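Peptidase M42 (Thaumarchaeota archaeon SCGC AB-539-E09, PDB 5DS0) probably removes amino acids from the N-termini of peptides as a dinuclear, cobalt-bound metallo-aminopeptidase of the M42 (TET) family, assembled from twelve subunits. Local coordinates at residues C[173-178]-C[326-331]; C[238-243]-C[322-327]. All blocks are in the same frame, centred on the assembly; numbering follows the deposited sequence.

Contact 1: C[173-178]-C[326-331]; sequences VAMGKA and SHVGLL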
loop_
_atom_site.group_PDB
_atom_site.type_symbol
_atom_site.label_atom_id
_atom_site.label_comp_id
_atom_site.label_asym_id
_atom_site.label_seq_id
_atom_site.Cartn_x
_atom_site.Cartn_y
_atom_site.Cartn_z
ATOM N N VAL C 173 23.754 6.801 41.893
ATOM C CA VAL C 173 23.678 6.537 40.449
ATOM C C VAL C 173 24.545 7.478 39.635
ATOM O O VAL C 173 24.438 8.691 39.763
ATOM C CB VAL C 173 22.244 6.724 39.938
ATOM C CG1 VAL C 173 22.189 6.622 38.435
ATOM C CG2 VAL C 173 21.310 5.706 40.580
ATOM N N ALA C 174 25.404 6.905 38.805
ATOM C CA ALA C 174 26.343 7.673 37.998
ATOM C C ALA C 174 25.728 8.014 36.655
ATOM O O ALA C 174 25.041 7.181 36.065
ATOM C CB ALA C 174 27.621 6.873 37.796
HETATM N N MSE C 175 25.999 9.221 36.172
HETATM C CA MSE C 175 25.419 9.709 34.925
HETATM C C MSE C 175 26.501 10.252 34.044
HETATM O O MSE C 175 27.294 11.080 34.475
HETATM C CB MSE C 175 24.442 10.820 35.235
HETATM C CG MSE C 175 23.709 11.336 34.001
HETATM SE SE MSE C 175 22.350 12.649 34.616
HETATM C CE MSE C 175 21.550 13.289 32.940
ATOM N N GLY C 176 26.538 9.790 32.798
ATOM C CA GLY C 176 27.536 10.219 31.843
ATOM C C GLY C 176 27.646 9.284 30.668
ATOM O O GLY C 176 26.780 8.440 30.441
ATOM N N LYS C 177 28.681 9.479 29.863
ATOM C CA LYS C 177 28.850 8.692 28.639
ATOM C C LYS C 177 29.917 7.642 28.842
ATOM O O LYS C 177 30.586 7.603 29.870
ATOM C CB LYS C 177 29.252 9.586 27.474
ATOM C CG LYS C 177 30.689 10.100 27.548
ATOM C CD LYS C 177 31.047 10.922 26.326
ATOM C CE LYS C 177 32.379 11.629 26.488
ATOM N NZ LYS C 177 33.500 10.696 26.227
ATOM N N ALA C 178 30.039 6.772 27.852
ATOM C CA ALA C 178 31.129 5.808 27.768
ATOM C C ALA C 178 31.192 4.771 28.885
ATOM O O ALA C 178 32.213 4.095 29.030
ATOM C CB ALA C 178 32.455 6.540 27.649
ATOM N N SER C 326 24.622 5.821 23.628
ATOM C CA SER C 326 23.956 7.104 23.514
ATOM C C SER C 326 24.771 8.149 24.290
ATOM O O SER C 326 25.729 7.811 24.955
ATOM C CB SER C 326 22.495 6.995 24.008
ATOM O OG SER C 326 22.330 7.343 25.379
ATOM N N HIS C 327 24.393 9.414 24.199
ATOM C CA HIS C 327 25.170 10.470 24.850
ATOM C C HIS C 327 25.256 10.329 26.356
ATOM O O HIS C 327 26.261 10.693 26.957
ATOM C CB HIS C 327 24.620 11.861 24.508
ATOM C CG HIS C 327 25.141 12.395 23.221
ATOM N ND1 HIS C 327 24.918 11.769 22.015
ATOM C CD2 HIS C 327 25.892 13.485 22.948
ATOM C CE1 HIS C 327 25.513 12.449 21.053
ATOM N NE2 HIS C 327 26.105 13.500 21.592
ATOM N N VAL C 328 24.202 9.839 26.977
ATOM C CA VAL C 328 24.174 9.801 28.421
ATOM C C VAL C 328 23.455 8.563 28.917
ATOM O O VAL C 328 22.373 8.222 28.459
ATOM C CB VAL C 328 23.590 11.123 28.997
ATOM C CG1 VAL C 328 22.233 11.443 28.407
ATOM C CG2 VAL C 328 23.509 11.077 30.513
ATOM N N GLY C 329 24.082 7.893 29.871
ATOM C CA GLY C 329 23.553 6.655 30.429
ATOM C C GLY C 329 23.589 6.723 31.931
ATOM O O GLY C 329 24.135 7.656 32.484
ATOM N N LEU C 330 23.009 5.718 32.589
ATOM C CA LEU C 330 23.001 5.658 34.054
ATOM C C LEU C 330 23.402 4.278 34.516
ATOM O O LEU C 330 23.004 3.294 33.915
ATOM C CB LEU C 330 21.606 5.944 34.581
ATOM C CG LEU C 330 20.999 7.272 34.149
ATOM C CD1 LEU C 330 19.518 7.296 34.462
ATOM C CD2 LEU C 330 21.708 8.419 34.845
ATOM N N LEU C 331 24.178 4.205 35.590
ATOM C CA LEU C 331 24.419 2.921 36.252
ATOM C C LEU C 331 24.517 3.083 37.765
ATOM O O LEU C 331 24.697 4.188 38.250
ATOM C CB LEU C 331 25.662 2.221 35.672
ATOM C CG LEU C 331 27.024 2.906 35.712
ATOM C CD1 LEU C 331 27.604 2.930 37.118
ATOM C CD2 LEU C 331 27.980 2.171 34.807
#

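Contact 2: C[238-243]-C[322-327]; sequences VDIAGD and RHIHSH. With CO (cobalt (II) ion), chain U.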
loop_
_atom_site.group_PDB
_atom_site.type_symbol
_atom_site.label_atom_id
_atom_site.label_comp_id
_atom_site.label_asym_id
_atom_site.label_seq_id
_atom_site.Cartn_x
_atom_site.Cartn_y
_atom_site.Cartn_z
ATOM N N VAL C 238 28.866 -3.990 29.968
ATOM C CA VAL C 238 27.618 -3.479 30.441
ATOM C C VAL C 238 26.512 -4.401 29.940
ATOM O O VAL C 238 26.702 -5.151 29.003
ATOM C CB VAL C 238 27.372 -2.047 29.946
ATOM C CG1 VAL C 238 28.378 -1.107 30.560
ATOM C CG2 VAL C 238 27.419 -1.977 28.433
ATOM N N ASP C 239 25.367 -4.347 30.603
ATOM C CA ASP C 239 24.184 -5.078 30.193
ATOM C C ASP C 239 23.128 -4.033 29.933
ATOM O O ASP C 239 23.072 -3.014 30.638
ATOM C CB ASP C 239 23.716 -6.009 31.322
ATOM C CG ASP C 239 23.330 -7.400 30.830
ATOM O OD1 ASP C 239 22.701 -7.512 29.745
ATOM O OD2 ASP C 239 23.647 -8.384 31.550
ATOM N N ILE C 240 22.310 -4.247 28.912
ATOM C CA ILE C 240 21.210 -3.349 28.659
ATOM C C ILE C 240 20.215 -3.593 29.771
ATOM O O ILE C 240 19.752 -4.712 29.953
ATOM C CB ILE C 240 20.549 -3.601 27.299
ATOM C CG1 ILE C 240 21.510 -3.294 26.136
ATOM C CG2 ILE C 240 19.306 -2.737 27.168
ATOM C CD1 ILE C 240 22.066 -4.525 25.434
ATOM N N ALA C 241 19.900 -2.552 30.532
ATOM C CA ALA C 241 19.027 -2.694 31.684
ATOM C C ALA C 241 17.590 -2.437 31.289
ATOM O O ALA C 241 17.259 -1.345 30.796
ATOM C CB ALA C 241 19.439 -1.740 32.777
ATOM N N GLY C 242 16.738 -3.441 31.520
ATOM C CA GLY C 242 15.307 -3.365 31.207
ATOM C C GLY C 242 14.466 -2.853 32.360
ATOM O O GLY C 242 13.671 -3.591 32.935
ATOM N N ASP C 243 14.658 -1.581 32.702
ATOM C CA ASP C 243 13.916 -0.942 33.806
ATOM C C ASP C 243 12.791 -0.079 33.255
ATOM O O ASP C 243 11.981 0.446 34.018
ATOM C CB ASP C 243 14.848 -0.070 34.678
ATOM C CG ASP C 243 15.975 -0.856 35.296
ATOM O OD1 ASP C 243 16.123 -2.003 34.897
ATOM O OD2 ASP C 243 16.730 -0.355 36.141
ATOM N N ARG C 322 21.658 1.802 31.919
ATOM C CA ARG C 322 20.543 2.306 31.141
ATOM C C ARG C 322 21.060 3.246 30.066
ATOM O O ARG C 322 21.950 4.046 30.316
ATOM C CB ARG C 322 19.572 3.058 32.035
ATOM C CG ARG C 322 18.985 2.229 33.170
ATOM C CD ARG C 322 17.981 3.058 33.956
ATOM N NE ARG C 322 17.305 2.337 35.040
ATOM C CZ ARG C 322 16.465 2.908 35.908
ATOM N NH1 ARG C 322 16.186 4.205 35.830
ATOM N NH2 ARG C 322 15.898 2.194 36.870
ATOM N N HIS C 323 20.525 3.120 28.863
ATOM C CA HIS C 323 20.831 4.007 27.749
ATOM C C HIS C 323 22.288 3.980 27.269
ATOM O O HIS C 323 22.935 5.031 27.116
ATOM C CB HIS C 323 20.399 5.438 28.086
ATOM C CG HIS C 323 19.137 5.507 28.885
ATOM N ND1 HIS C 323 17.937 5.020 28.423
ATOM C CD2 HIS C 323 18.894 5.995 30.126
ATOM C CE1 HIS C 323 17.011 5.197 29.347
ATOM N NE2 HIS C 323 17.563 5.793 30.388
ATOM N N ILE C 324 22.798 2.785 27.007
ATOM C CA ILE C 324 24.129 2.666 26.422
ATOM C C ILE C 324 24.092 3.061 24.943
ATOM O O ILE C 324 23.022 3.253 24.387
ATOM C CB ILE C 324 24.704 1.255 26.563
ATOM C CG1 ILE C 324 23.824 0.239 25.844
ATOM C CG2 ILE C 324 24.834 0.893 28.028
ATOM C CD1 ILE C 324 24.511 -1.095 25.610
ATOM N N HIS C 325 25.273 3.203 24.330
ATOM C CA HIS C 325 25.388 3.625 22.943
ATOM C C HIS C 325 24.563 4.896 22.680
ATOM O O HIS C 325 23.895 5.031 21.654
ATOM C CB HIS C 325 24.966 2.491 22.002
ATOM C CG HIS C 325 25.952 1.364 21.928
ATOM N ND1 HIS C 325 26.201 0.680 20.759
ATOM C CD2 HIS C 325 26.755 0.805 22.870
ATOM C CE1 HIS C 325 27.107 -0.255 20.983
ATOM N NE2 HIS C 325 27.472 -0.189 22.250
ATOM N N SER C 326 24.622 5.821 23.628
ATOM C CA SER C 326 23.956 7.104 23.514
ATOM C C SER C 326 24.771 8.149 24.290
ATOM O O SER C 326 25.729 7.811 24.955
ATOM C CB SER C 326 22.495 6.995 24.008
ATOM O OG SER C 326 22.330 7.343 25.379
ATOM N N HIS C 327 24.393 9.414 24.199
ATOM C CA HIS C 327 25.170 10.470 24.850
ATOM C C HIS C 327 25.256 10.329 26.356
ATOM O O HIS C 327 26.261 10.693 26.957
ATOM C CB HIS C 327 24.620 11.861 24.508
ATOM C CG HIS C 327 25.141 12.395 23.221
ATOM N ND1 HIS C 327 24.918 11.769 22.015
ATOM C CD2 HIS C 327 25.892 13.485 22.948
ATOM C CE1 HIS C 327 25.513 12.449 21.053
ATOM N NE2 HIS C 327 26.105 13.500 21.592
HETATM CO CO CO U . 28.937 -1.386 23.259
#

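Contact 1: C[173-178]-C[326-331]
Two neighbouring antiparallel strands of the mixed sheet in the metallopeptidase domain, 173-176 and 329-331, meet here, their axes 4.8 Å apart at closest approach. Four backbone hydrogen bonds join them in two reciprocal pairs, Ala174 with Leu331 and Gly176 with Gly329. Ala174 N donates to Leu331 O over 2.9 Å, nearly along the C=O axis, whereas Gly329 N reaches Gly176 O at 2.8 Å from above the carbonyl plane. Gly176 sits at phi 163°, psi -169°, hardly accessible to a residue with a side chain. Between these pairs lies the non-hydrogen-bonded pair Met175 and Leu330, where CA-H groups lean on carbonyl oxygens, Leu330 CA standing 3.2 Å from Ala174 O.

Ala174 and Leu331 share one face, where the small methyl CB of Ala174 lies 4.0 Å from Leu331 CD1 and helix 179-197 packs over both through Phe179. Met175, modelled as selenomethionine, and Leu330 occupy the opposite face and run side by side. Arg100 and Asp139 of a second subunit pack against them. Long, flexible Met175 suits such a place: its CG is anti to the backbone N (chi1 -176°) and the chain stays extended, sending the selenium and CE out past Val328. Val328 crosses it obliquely, CG2 lying 3.5 Å from Met175 CG and 3.8 Å from Met175 CE.

Contact 2: C[238-243]-C[322-327]
Cobalt is held by NE2 of His325 at 2.1 Å, with Asp180 and Glu215 completing the protein ligands of this site. The imidazole suits the task because its other nitrogen, ND1, can be tied down at the same time, here by a hydrogen bond with Gly90 O that fixes the ring's rotation.

Just before this ligand, Ile324 fastens the loop to strand 238-240. Its CG1 takes the crowded position between the backbone N and the carbonyl carbon (chi1 61°), and Ile324 CG2 meets Val238 CG2 tip to tip at 3.9 Å. Ile324 CD1 crosses Ile240 at about a right angle, 3.8 Å from Ile240 CG1.

Farther out, Arg322 stretches its extended chain past the small Ala241, whose CB is 4.0 Å from Arg322 CG, to Asp243. Arg322 grips side-on: its NH2, 2.8 Å from Asp243 OD2, and its NE, at 3.0 Å, both donate to that one oxygen. The oxygen lies in the guanidinium plane while the carboxylate stands 84° to it, an approximate value, since Asp243 is poorly ordered. Met256 N also donates to this oxygen, and Arg322 NH1 makes a salt bridge to Asp139 of a second subunit.

An alanine here in place of Arg322 would remove both bonds to Asp243 OD2 and the salt bridge to Asp139 of the second subunit, and would probably loosen the hold of this loop on both. Because Arg322 lies between Asp243 and that Asp139, and Asp243 OD2 also accepts from Met256 N, both groups are likely to stay ionised in spite of their burial.

In the fold
The centres of contacts 1 and 2 lie about 8 Å apart, on one mixed sheet. Along the chain, 173-178 comes first, then 238-243, and both contacts end on the connection from strand 314-322 to strand 329-332, sharing Ser326 and His327. Across the sheet, strand 314-322 lies between 232-240 and 329-332, which in turn pairs with 173-176. A probable hydrogen bond from Arg322 N to Leu330 O, 2.8 Å long, closes the base of the connecting loop. The loop carrying the cobalt ligand His325 is thus held at both ends by sheet strands, and both contacts touch the second subunit, so that the same loop is also bordered by a subunit interface.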